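Local coordinates for venom allergen-like (VAL) 4 protein (PDB 4P27) that probably binds lipids as a secreted SCP/TAPS (CAP) family protein of the blood fluke Schistosoma mansoni, although it lacks the prototypical CAP motifs, at residues K17-V22 / K34-L39; K40-L45 / G69-I74; Q76-Y81 / L135-Y140; K96-E101 / D147-A152. All coordinates share one frame; numbering follows the deposited sequence.

Contact 1 of 4, residues K17-V22 / K34-L39; sequences KVRKDV and KNLTKL. With NAG (2-acetamido-2-deoxy-beta-D-glucopyranose), chain B.
NH1 of R19 donates to T37 O at 2.7 Å in an almost straight bond (175° at the hydrogen). The acceptor lies in the guanidinium plane, and the donor meets T37 O on a lone pair. The contact belongs to the CAP domain: it ties helix 6-22 to the irregular loop that leads from it to strand 40-41. NH2 is held by M115 O and W117 O, so three backbone carbonyls accept from the two terminal nitrogens and probably stabilise the buried positive charge. The two guanidinium faces are covered by leucines. L39 CD2 sits over the centre of one face, 3.8 Å above the plane, while L36 CB approaches the opposite face, 3.8 Å from NH1. A bend at chi3 (84°) turns R19 NE toward L39 CG, and L39 crosses the arginine at about a right angle, with CD1 3.6 Å from R19 CD. T37 OG1 turns elsewhere, to N118 O. One turn further along the helix V22 joins in, its side chain crossing that of L36. Outside this buried seam, N35 ND2 donates to O7 of the glycan GlcNAc at 2.9 Å. L36 CD1 touches both R19 O (3.4 Å) and V22 CG1 (3.6 Å).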
# COMPACT_ATOMS: atom_id res chain seq x y z
N LYS A 17 6.94 -6.08 6.12
CA LYS A 17 7.70 -5.50 7.20
C LYS A 17 6.94 -4.30 7.85
O LYS A 17 6.96 -4.17 9.05
CB LYS A 17 9.02 -4.92 6.68
CG LYS A 17 9.99 -4.70 7.84
CD LYS A 17 10.68 -3.38 7.74
CE LYS A 17 11.50 -3.10 9.00
NZ LYS A 17 11.64 -1.62 9.09
N VAL A 18 6.41 -3.37 7.03
CA VAL A 18 5.57 -2.25 7.56
C VAL A 18 4.43 -2.78 8.49
O VAL A 18 4.20 -2.30 9.58
CB VAL A 18 4.97 -1.46 6.41
CG1 VAL A 18 3.88 -0.45 6.85
CG2 VAL A 18 6.11 -0.72 5.76
N ARG A 19 3.77 -3.81 8.07
CA ARG A 19 2.62 -4.33 8.79
C ARG A 19 3.09 -5.02 10.07
O ARG A 19 2.42 -4.92 11.11
CB ARG A 19 1.89 -5.35 7.86
CG ARG A 19 1.04 -4.54 6.83
CD ARG A 19 0.47 -5.42 5.75
NE ARG A 19 -0.79 -6.11 6.12
CZ ARG A 19 -2.00 -5.55 6.06
NH1 ARG A 19 -3.05 -6.30 6.32
NH2 ARG A 19 -2.17 -4.28 5.62
N LYS A 20 4.22 -5.75 9.99
CA LYS A 20 4.81 -6.31 11.22
C LYS A 20 5.24 -5.22 12.18
O LYS A 20 4.97 -5.35 13.30
CB LYS A 20 6.04 -7.21 10.91
CG LYS A 20 6.47 -7.99 12.16
CD LYS A 20 7.32 -9.20 11.83
CE LYS A 20 8.09 -9.65 13.07
NZ LYS A 20 8.80 -10.92 12.80
N ASP A 21 5.97 -4.19 11.71
CA ASP A 21 6.33 -3.07 12.50
C ASP A 21 5.16 -2.35 13.20
O ASP A 21 5.29 -2.02 14.39
CB ASP A 21 6.96 -2.05 11.63
CG ASP A 21 8.40 -2.40 11.28
OD1 ASP A 21 8.88 -3.38 11.81
OD2 ASP A 21 9.00 -1.68 10.50
N VAL A 22 4.07 -2.04 12.46
CA VAL A 22 2.94 -1.32 13.08
C VAL A 22 2.29 -2.19 14.18
O VAL A 22 1.88 -1.63 15.21
CB VAL A 22 1.90 -0.76 12.04
CG1 VAL A 22 0.98 -1.82 11.49
CG2 VAL A 22 1.10 0.39 12.64
N LYS A 34 -3.81 -4.09 16.73
CA LYS A 34 -4.18 -5.31 17.40
C LYS A 34 -4.10 -6.54 16.49
O LYS A 34 -3.64 -7.62 16.91
CB LYS A 34 -5.59 -5.23 17.96
CG LYS A 34 -6.01 -6.42 18.84
CD LYS A 34 -7.53 -6.43 18.98
CE LYS A 34 -8.01 -6.70 20.40
NZ LYS A 34 -8.89 -7.89 20.29
N ASN A 35 -4.58 -6.41 15.26
CA ASN A 35 -4.60 -7.50 14.29
C ASN A 35 -4.42 -6.88 12.84
O ASN A 35 -4.88 -5.75 12.61
CB ASN A 35 -5.93 -8.21 14.33
CG ASN A 35 -6.00 -9.32 13.28
OD1 ASN A 35 -5.33 -10.35 13.46
ND2 ASN A 35 -6.74 -9.10 12.14
N LEU A 36 -3.81 -7.62 11.90
CA LEU A 36 -3.81 -7.22 10.46
C LEU A 36 -3.86 -8.54 9.76
O LEU A 36 -3.18 -9.46 10.17
CB LEU A 36 -2.51 -6.50 10.10
CG LEU A 36 -2.26 -5.18 10.77
CD1 LEU A 36 -0.91 -4.67 10.29
CD2 LEU A 36 -3.40 -4.16 10.61
N THR A 37 -4.68 -8.67 8.72
CA THR A 37 -4.64 -9.86 7.96
C THR A 37 -3.24 -9.99 7.29
O THR A 37 -2.66 -8.95 6.86
CB THR A 37 -5.76 -9.74 6.91
OG1 THR A 37 -6.95 -9.48 7.64
CG2 THR A 37 -5.98 -11.03 6.13
N LYS A 38 -2.72 -11.22 7.17
CA LYS A 38 -1.47 -11.52 6.42
C LYS A 38 -1.70 -11.29 4.95
O LYS A 38 -2.67 -11.83 4.41
CB LYS A 38 -1.02 -13.00 6.51
CG LYS A 38 -0.57 -13.50 7.86
CD LYS A 38 0.64 -12.76 8.39
CE LYS A 38 0.45 -12.51 9.88
NZ LYS A 38 1.68 -12.95 10.58
N LEU A 39 -0.80 -10.55 4.30
CA LEU A 39 -0.98 -10.25 2.88
C LEU A 39 -0.59 -11.46 2.08
O LEU A 39 0.42 -11.98 2.34
CB LEU A 39 0.00 -9.13 2.49
CG LEU A 39 -0.34 -7.75 2.96
CD1 LEU A 39 0.68 -6.73 2.40
CD2 LEU A 39 -1.79 -7.39 2.57
C1 NAG B . -10.26 -4.20 11.25
C2 NAG B . -10.87 -5.39 12.01
C3 NAG B . -12.28 -5.14 12.45
C4 NAG B . -12.32 -3.83 13.18
C5 NAG B . -11.88 -2.74 12.23
C6 NAG B . -12.09 -1.41 12.91
C7 NAG B . -9.84 -7.34 11.15
C8 NAG B . -9.92 -8.49 10.22
N2 NAG B . -10.90 -6.59 11.24
O3 NAG B . -12.70 -6.21 13.28
O4 NAG B . -13.63 -3.59 13.61
O5 NAG B . -10.54 -2.96 11.87
O6 NAG B . -11.60 -0.35 12.13
O7 NAG B . -8.84 -7.14 11.76

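Contact 2 of 4, residues K40-L45 / G69-I74; sequences KWNKLL and GDFESI
The backbones of 40-45 and 69-74 come nearest at L44 and G69, whose CA atoms are 7.3 Å apart, where the start of helix 43-54 faces the loop that leads into strand 75-81. N42 is the N-cap of that helix: its CG is anti to the backbone N (chi1 177°), and its OD1 accepts from L45 N at 2.9 Å, on a lone pair and in the amide plane. That capping bond probably holds the rotation of the amide while ND2 lies at the edge of the F71 ring, 3.7 Å from CZ. The two side chains meet tip to tip, with amide and ring planes 76° apart. L45 crosses the ring obliquely, CD2 touching F71 CE2 at 3.6 Å. The side chains of L45 and I74 run past each other in opposite directions, L45 CD2 packing tightly on I74 CD1, 3.3 Å away. Where both residues are exposed, L44 CD1 rests on G69 CA at 3.6 Å. F71 also touches E122 and A141 of strands 122-130 and 133-141 in the central CAP sheet. With a capping amide at the ring edge and aliphatic carbon elsewhere, the loop is held to the helix start here mainly by van der Waals packing, without a hydrogen bond between the two segments.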
# COMPACT_ATOMS: atom_id res chain seq x y z
N LYS A 40 -1.33 -11.82 1.05
CA LYS A 40 -0.87 -12.81 0.09
C LYS A 40 -0.77 -12.19 -1.29
O LYS A 40 -1.62 -11.41 -1.68
CB LYS A 40 -1.89 -13.95 -0.01
CG LYS A 40 -1.85 -14.80 1.24
CD LYS A 40 -3.16 -15.56 1.46
CE LYS A 40 -4.06 -15.60 0.23
NZ LYS A 40 -5.23 -14.74 0.55
N TRP A 41 0.28 -12.52 -2.01
CA TRP A 41 0.47 -11.98 -3.34
C TRP A 41 -0.57 -12.52 -4.26
O TRP A 41 -0.94 -13.63 -4.10
CB TRP A 41 1.83 -12.44 -3.86
CG TRP A 41 2.18 -11.79 -5.15
CD1 TRP A 41 1.99 -12.29 -6.41
CD2 TRP A 41 2.75 -10.48 -5.31
NE1 TRP A 41 2.46 -11.37 -7.36
CE2 TRP A 41 2.94 -10.27 -6.70
CE3 TRP A 41 3.17 -9.50 -4.41
CZ2 TRP A 41 3.50 -9.07 -7.22
CZ3 TRP A 41 3.77 -8.28 -4.95
CH2 TRP A 41 3.92 -8.12 -6.32
N ASN A 42 -1.02 -11.77 -5.25
CA ASN A 42 -2.10 -12.24 -6.10
C ASN A 42 -1.77 -11.87 -7.52
O ASN A 42 -1.45 -10.70 -7.82
CB ASN A 42 -3.40 -11.61 -5.76
CG ASN A 42 -4.51 -12.05 -6.71
OD1 ASN A 42 -4.77 -11.48 -7.77
ND2 ASN A 42 -5.24 -13.04 -6.26
N LYS A 43 -1.78 -12.85 -8.40
CA LYS A 43 -1.12 -12.74 -9.73
C LYS A 43 -1.98 -11.84 -10.59
O LYS A 43 -1.47 -11.08 -11.40
CB LYS A 43 -1.08 -14.13 -10.40
CG LYS A 43 0.14 -14.44 -11.24
CD LYS A 43 0.91 -15.61 -10.64
CE LYS A 43 0.84 -16.84 -11.54
NZ LYS A 43 1.31 -18.07 -10.83
N LEU A 44 -3.30 -11.97 -10.43
CA LEU A 44 -4.25 -11.15 -11.18
C LEU A 44 -4.14 -9.62 -10.81
O LEU A 44 -4.21 -8.74 -11.72
CB LEU A 44 -5.69 -11.66 -10.96
CG LEU A 44 -6.65 -11.69 -12.14
CD1 LEU A 44 -8.10 -11.83 -11.66
CD2 LEU A 44 -6.45 -10.54 -13.17
N LEU A 45 -4.03 -9.33 -9.52
CA LEU A 45 -3.82 -7.94 -9.09
C LEU A 45 -2.48 -7.44 -9.74
O LEU A 45 -2.43 -6.28 -10.23
CB LEU A 45 -3.78 -7.86 -7.60
CG LEU A 45 -5.00 -8.08 -6.71
CD1 LEU A 45 -4.58 -7.79 -5.27
CD2 LEU A 45 -6.17 -7.16 -7.13
N GLY A 69 -10.80 -9.21 -11.97
CA GLY A 69 -11.47 -10.50 -11.66
C GLY A 69 -12.74 -10.28 -10.96
O GLY A 69 -13.48 -9.40 -11.39
N ASP A 70 -12.95 -10.98 -9.84
CA ASP A 70 -14.16 -10.90 -9.00
C ASP A 70 -14.03 -10.02 -7.81
O ASP A 70 -14.99 -9.94 -7.00
CB ASP A 70 -14.58 -12.31 -8.44
CG ASP A 70 -14.79 -13.29 -9.59
OD1 ASP A 70 -15.34 -12.86 -10.67
OD2 ASP A 70 -14.29 -14.41 -9.48
N PHE A 71 -12.89 -9.35 -7.65
CA PHE A 71 -12.75 -8.58 -6.38
C PHE A 71 -13.84 -7.53 -6.30
O PHE A 71 -13.99 -6.73 -7.21
CB PHE A 71 -11.35 -7.93 -6.36
CG PHE A 71 -10.23 -8.95 -6.21
CD1 PHE A 71 -10.11 -9.70 -5.05
CD2 PHE A 71 -9.34 -9.18 -7.27
CE1 PHE A 71 -9.09 -10.64 -4.91
CE2 PHE A 71 -8.31 -10.10 -7.12
CZ PHE A 71 -8.21 -10.85 -5.96
N GLU A 72 -14.53 -7.46 -5.19
CA GLU A 72 -15.50 -6.39 -4.98
C GLU A 72 -14.95 -5.02 -4.82
O GLU A 72 -15.68 -4.04 -5.01
CB GLU A 72 -16.21 -6.64 -3.64
CG GLU A 72 -16.88 -7.97 -3.58
CD GLU A 72 -18.31 -7.87 -4.02
OE1 GLU A 72 -18.78 -6.71 -4.19
OE2 GLU A 72 -18.96 -8.92 -4.18
N SER A 73 -13.77 -4.93 -4.20
CA SER A 73 -13.21 -3.61 -4.02
C SER A 73 -11.71 -3.70 -4.19
O SER A 73 -11.10 -4.68 -3.77
CB SER A 73 -13.69 -3.00 -2.69
OG SER A 73 -12.77 -3.17 -1.68
N ILE A 74 -11.13 -2.70 -4.85
CA ILE A 74 -9.70 -2.70 -5.14
C ILE A 74 -9.19 -1.36 -4.60
O ILE A 74 -9.78 -0.33 -4.89
CB ILE A 74 -9.45 -2.78 -6.69
CG1 ILE A 74 -9.80 -4.19 -7.24
CG2 ILE A 74 -7.99 -2.39 -7.03
CD1 ILE A 74 -8.86 -5.31 -6.73

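Contact 3 of 4, residues Q76-Y81 / L135-Y140; sequences QNLADY and LIVCNY
Q76 and N139 lie side by side and point the same way, their amide planes 31° apart, from neighbouring strands of the central CAP sheet. Q76 NE2 donates to N139 OD1 at 2.8 Å, in its own amide plane and on a lone pair of the acceptor. The glutamine has CG anti to the backbone N (chi1 -171°) and is extended beyond it; its NE2 also lies 3.6 Å from V137 CG1. On this same face L78 runs alongside V137, CD2 to CG2 3.9 Å. N77 and Y140 are arranged quite differently: they cross at about a right angle, amide and ring planes 64° apart, with N77 ND2 2.9 Å from Y140 OH. Each also has a partner beyond the pair, N77 ND2 giving to N111 O and Y140 OH bonding to H15 NE2. The backbones form an antiparallel ladder in which N77-C138 and A79-I136 are the hydrogen-bonded pairs, N77 N reaching C138 O at 2.8 Å. C138 is tied by a disulfide to C125 of strand 122-130, on the far side of strand 133-141. Helix 43-54 covers the face of L78, V137 and N139, while helices 84-93 and 110-115 pack on that of N77, A79 and I136, the layering of a CAP alpha-beta-alpha sandwich.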
# COMPACT_ATOMS: atom_id res chain seq x y z
N GLN A 76 -5.52 1.12 -4.45
CA GLN A 76 -4.35 1.29 -5.32
C GLN A 76 -3.42 2.34 -4.72
O GLN A 76 -3.88 3.36 -4.21
CB GLN A 76 -4.79 1.66 -6.72
CG GLN A 76 -3.66 1.64 -7.75
CD GLN A 76 -4.23 1.81 -9.16
OE1 GLN A 76 -4.46 2.93 -9.55
NE2 GLN A 76 -4.60 0.72 -9.84
N ASN A 77 -2.14 2.07 -4.74
CA ASN A 77 -1.14 3.10 -4.40
C ASN A 77 -0.30 3.27 -5.68
O ASN A 77 0.04 2.28 -6.37
CB ASN A 77 -0.19 2.55 -3.31
CG ASN A 77 -0.76 2.68 -1.91
OD1 ASN A 77 -1.79 3.29 -1.73
ND2 ASN A 77 -0.11 2.08 -0.91
N LEU A 78 0.06 4.52 -5.98
CA LEU A 78 0.87 4.83 -7.17
C LEU A 78 2.15 5.59 -6.75
O LEU A 78 2.18 6.34 -5.69
CB LEU A 78 0.08 5.75 -8.11
CG LEU A 78 -1.24 5.30 -8.69
CD1 LEU A 78 -1.92 6.47 -9.47
CD2 LEU A 78 -1.08 4.10 -9.60
N ALA A 79 3.24 5.39 -7.50
CA ALA A 79 4.47 6.15 -7.17
C ALA A 79 5.18 6.49 -8.50
O ALA A 79 5.09 5.74 -9.47
CB ALA A 79 5.37 5.41 -6.22
N ASP A 80 5.76 7.69 -8.56
CA ASP A 80 6.44 8.09 -9.79
C ASP A 80 7.81 8.41 -9.24
O ASP A 80 7.94 9.38 -8.55
CB ASP A 80 5.79 9.34 -10.42
CG ASP A 80 6.64 9.92 -11.63
OD1 ASP A 80 7.61 9.25 -12.09
OD2 ASP A 80 6.26 11.01 -12.16
N TYR A 81 8.78 7.48 -9.39
CA TYR A 81 9.98 7.58 -8.55
C TYR A 81 11.19 6.90 -9.18
O TYR A 81 11.04 5.87 -9.91
CB TYR A 81 9.78 6.86 -7.22
CG TYR A 81 9.81 7.74 -6.07
CD1 TYR A 81 8.66 8.47 -5.75
CD2 TYR A 81 10.95 7.85 -5.28
CE1 TYR A 81 8.61 9.28 -4.67
CE2 TYR A 81 10.93 8.72 -4.19
CZ TYR A 81 9.74 9.42 -3.92
OH TYR A 81 9.57 10.28 -2.89
N LEU A 135 7.00 4.22 -13.10
CA LEU A 135 5.63 4.20 -12.64
C LEU A 135 5.42 2.86 -11.87
O LEU A 135 5.53 1.79 -12.46
CB LEU A 135 4.70 4.30 -13.83
CG LEU A 135 3.20 4.36 -13.41
CD1 LEU A 135 2.92 5.43 -12.35
CD2 LEU A 135 2.44 4.74 -14.62
N ILE A 136 5.24 2.94 -10.56
CA ILE A 136 4.87 1.78 -9.72
C ILE A 136 3.37 1.81 -9.31
O ILE A 136 2.88 2.87 -8.87
CB ILE A 136 5.71 1.81 -8.47
CG1 ILE A 136 7.20 1.88 -8.89
CG2 ILE A 136 5.38 0.62 -7.56
CD1 ILE A 136 8.05 2.49 -7.80
N VAL A 137 2.65 0.69 -9.57
CA VAL A 137 1.22 0.52 -9.28
C VAL A 137 1.17 -0.66 -8.32
O VAL A 137 1.68 -1.70 -8.68
CB VAL A 137 0.43 0.18 -10.53
CG1 VAL A 137 -1.08 -0.01 -10.25
CG2 VAL A 137 0.66 1.28 -11.59
N CYS A 138 0.63 -0.46 -7.09
CA CYS A 138 0.22 -1.60 -6.21
C CYS A 138 -1.27 -1.60 -6.11
O CYS A 138 -1.86 -0.52 -5.89
CB CYS A 138 0.78 -1.50 -4.79
SG CYS A 138 2.53 -1.96 -4.70
N ASN A 139 -1.84 -2.79 -6.35
CA ASN A 139 -3.26 -3.07 -6.16
C ASN A 139 -3.43 -3.89 -4.92
O ASN A 139 -2.59 -4.75 -4.60
CB ASN A 139 -3.93 -3.77 -7.33
CG ASN A 139 -4.00 -2.89 -8.54
OD1 ASN A 139 -4.23 -1.70 -8.39
ND2 ASN A 139 -3.77 -3.46 -9.77
N TYR A 140 -4.52 -3.59 -4.20
CA TYR A 140 -4.80 -4.21 -2.91
C TYR A 140 -6.32 -4.65 -2.93
O TYR A 140 -7.16 -3.95 -3.45
CB TYR A 140 -4.65 -3.20 -1.80
CG TYR A 140 -3.29 -2.53 -1.74
CD1 TYR A 140 -3.00 -1.38 -2.53
CD2 TYR A 140 -2.25 -3.07 -0.90
CE1 TYR A 140 -1.75 -0.75 -2.48
CE2 TYR A 140 -0.98 -2.41 -0.84
CZ TYR A 140 -0.74 -1.30 -1.66
OH TYR A 140 0.47 -0.66 -1.63

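Contact 4 of 4, residues K96-E101 / D147-A152; sequences KNYNFE and DRPYEA. With NAG (2-acetamido-2-deoxy-beta-D-glucopyranose), chain B.
R148 and F100 meet in a partly buried junction of the CAP fold, beside the N-linked glycan, which joins the short strand 98-99 and the residues that follow it to the irregular segment after the last strand, 133-141. R148 serves the contact twice. Its chain is extended from CG to NE (chi3 179°), and the guanidinium edge faces two consecutive backbone carbonyls. NE donates to F100 O at 2.7 Å, nearly in line with the C=O but bent at the hydrogen (139°), the acceptor tilted from the guanidinium plane. NH2 donates to E101 O; the modelled length of that second bond is very short, so its exact value is doubtful. The aliphatic part of R148 crosses F100 at about a right angle, and CD lies over the phenyl face, offset toward the rim, in a CH-pi contact 4.2 Å from the ring centroid. The phenyl also meets Y150 in an oblique aromatic pair, with planes 35° apart and F100 CE2 3.5 Å above the tyrosine ring near its rim. At the edge of the F100 ring, Y150 O comes within 3.2 Å of CZ. Y150 OH is held by P31 O. Y98 reaches P149 tip to tip, OH lying 3.4 Å from P149 CD, and that hydroxyl is bound by N103 OD1. D147 O accepts from K113 NZ, linking the segment to helix 110-115. Further along, E151 runs out beside the GlcNAc, with OE2 3.6 Å from its C4.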
# COMPACT_ATOMS: atom_id res chain seq x y z
N LYS A 96 3.78 10.29 9.07
CA LYS A 96 4.00 11.58 9.74
C LYS A 96 2.81 12.52 9.62
O LYS A 96 2.73 13.45 10.38
CB LYS A 96 5.22 12.26 9.19
CG LYS A 96 6.45 11.48 9.56
CD LYS A 96 7.64 11.77 8.68
CE LYS A 96 8.82 11.31 9.51
NZ LYS A 96 9.99 10.96 8.69
N ASN A 97 1.89 12.26 8.69
CA ASN A 97 0.82 13.17 8.43
C ASN A 97 -0.43 12.66 9.05
O ASN A 97 -1.46 13.31 8.94
CB ASN A 97 0.57 13.31 6.93
CG ASN A 97 1.81 13.73 6.15
OD1 ASN A 97 2.64 14.48 6.64
ND2 ASN A 97 1.94 13.25 4.93
N TYR A 98 -0.39 11.46 9.63
CA TYR A 98 -1.68 10.80 9.98
C TYR A 98 -1.95 10.86 11.47
O TYR A 98 -1.08 10.58 12.21
CB TYR A 98 -1.71 9.35 9.49
CG TYR A 98 -3.01 8.68 9.80
CD1 TYR A 98 -4.24 9.19 9.27
CD2 TYR A 98 -3.06 7.58 10.62
CE1 TYR A 98 -5.42 8.59 9.53
CE2 TYR A 98 -4.28 6.96 10.90
CZ TYR A 98 -5.44 7.47 10.35
OH TYR A 98 -6.64 6.90 10.66
N ASN A 99 -3.13 11.30 11.90
CA ASN A 99 -3.56 11.19 13.27
C ASN A 99 -4.61 10.17 13.42
O ASN A 99 -5.77 10.40 13.11
CB ASN A 99 -4.12 12.55 13.79
CG ASN A 99 -4.60 12.51 15.28
OD1 ASN A 99 -4.93 11.49 15.85
ND2 ASN A 99 -4.76 13.66 15.84
N PHE A 100 -4.23 9.06 14.06
CA PHE A 100 -5.15 7.96 14.21
C PHE A 100 -6.36 8.33 15.10
O PHE A 100 -7.54 7.97 14.81
CB PHE A 100 -4.31 6.81 14.79
CG PHE A 100 -5.04 5.53 14.95
CD1 PHE A 100 -5.97 5.36 16.01
CD2 PHE A 100 -4.84 4.49 14.05
CE1 PHE A 100 -6.66 4.18 16.15
CE2 PHE A 100 -5.58 3.32 14.19
CZ PHE A 100 -6.44 3.15 15.25
N GLU A 101 -6.09 8.97 16.23
CA GLU A 101 -7.22 9.30 17.22
C GLU A 101 -8.35 10.08 16.56
O GLU A 101 -9.55 9.66 16.55
CB GLU A 101 -6.66 10.18 18.32
CG GLU A 101 -5.83 9.44 19.29
CD GLU A 101 -5.60 10.26 20.57
OE1 GLU A 101 -6.58 10.80 21.13
OE2 GLU A 101 -4.44 10.39 21.01
N ASP A 147 -12.25 5.32 6.88
CA ASP A 147 -11.97 4.96 8.34
C ASP A 147 -10.53 4.81 8.72
O ASP A 147 -9.58 5.01 7.86
CB ASP A 147 -12.63 3.64 8.66
CG ASP A 147 -14.15 3.70 8.42
OD1 ASP A 147 -14.64 4.82 8.50
OD2 ASP A 147 -14.83 2.72 8.07
N ARG A 148 -10.37 4.45 10.01
CA ARG A 148 -9.05 4.16 10.58
C ARG A 148 -8.60 2.81 10.00
O ARG A 148 -9.43 1.89 9.73
CB ARG A 148 -9.11 4.18 12.12
CG ARG A 148 -9.33 5.59 12.70
CD ARG A 148 -9.73 5.46 14.19
NE ARG A 148 -9.92 6.80 14.77
CZ ARG A 148 -11.11 7.40 14.70
NH1 ARG A 148 -12.13 6.77 14.16
NH2 ARG A 148 -11.29 8.58 15.17
N PRO A 149 -7.29 2.62 9.84
CA PRO A 149 -6.84 1.37 9.18
C PRO A 149 -6.97 0.07 9.94
O PRO A 149 -6.95 -1.02 9.32
CB PRO A 149 -5.37 1.65 8.87
CG PRO A 149 -4.96 2.73 9.88
CD PRO A 149 -6.19 3.58 10.09
N TYR A 150 -7.06 0.14 11.27
CA TYR A 150 -7.03 -1.02 12.16
C TYR A 150 -7.54 -0.70 13.60
O TYR A 150 -7.69 0.46 13.99
CB TYR A 150 -5.61 -1.63 12.22
CG TYR A 150 -4.50 -0.64 12.65
CD1 TYR A 150 -4.32 -0.29 13.98
CD2 TYR A 150 -3.65 -0.09 11.68
CE1 TYR A 150 -3.32 0.65 14.36
CE2 TYR A 150 -2.64 0.81 12.04
CZ TYR A 150 -2.47 1.17 13.39
OH TYR A 150 -1.51 2.13 13.71
N GLU A 151 -7.67 -1.73 14.42
CA GLU A 151 -7.99 -1.49 15.85
C GLU A 151 -6.69 -1.36 16.62
O GLU A 151 -5.81 -2.22 16.45
CB GLU A 151 -8.59 -2.71 16.41
CG GLU A 151 -10.03 -3.00 16.10
CD GLU A 151 -10.43 -4.24 16.90
OE1 GLU A 151 -9.75 -4.56 17.91
OE2 GLU A 151 -11.40 -4.91 16.51
N ALA A 152 -6.58 -0.36 17.48
CA ALA A 152 -5.39 -0.20 18.33
C ALA A 152 -5.31 -1.28 19.45
O ALA A 152 -6.31 -1.90 19.79
CB ALA A 152 -5.41 1.19 18.95
C1 NAG B . -10.26 -4.20 11.25
C2 NAG B . -10.87 -5.39 12.01
C3 NAG B . -12.28 -5.14 12.45
C4 NAG B . -12.32 -3.83 13.18
C5 NAG B . -11.88 -2.74 12.23
C6 NAG B . -12.09 -1.41 12.91
C7 NAG B . -9.84 -7.34 11.15
C8 NAG B . -9.92 -8.49 10.22
N2 NAG B . -10.90 -6.59 11.24
O3 NAG B . -12.70 -6.21 13.28
O4 NAG B . -13.63 -3.59 13.61
O5 NAG B . -10.54 -2.96 11.87
O6 NAG B . -11.60 -0.35 12.13
O7 NAG B . -8.84 -7.14 11.76

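How the contacts relate
Contacts 1 and 3 are buried, contact 2 lies at the surface and contact 4 is partly buried. Contact 3 alone is a strand pair, ruled by backbone ladder bonds. Contact 2 leans on the same sheet through L45 O, probably bonded to N139 ND2, and relies on apolar packing. Contacts 1 and 4 both set an arginine against backbone carbonyls, R19 enclosed between leucines and R148 in a partly exposed place. They adjoin: K34 N probably bonds to E151 O, L36 CD2 packs on Y150 CB, and both touch the GlcNAc. Contacts 3 and 4 lie on opposite sides of the chain's centre, 21 Å apart between centres, and their segments alternate along the chain.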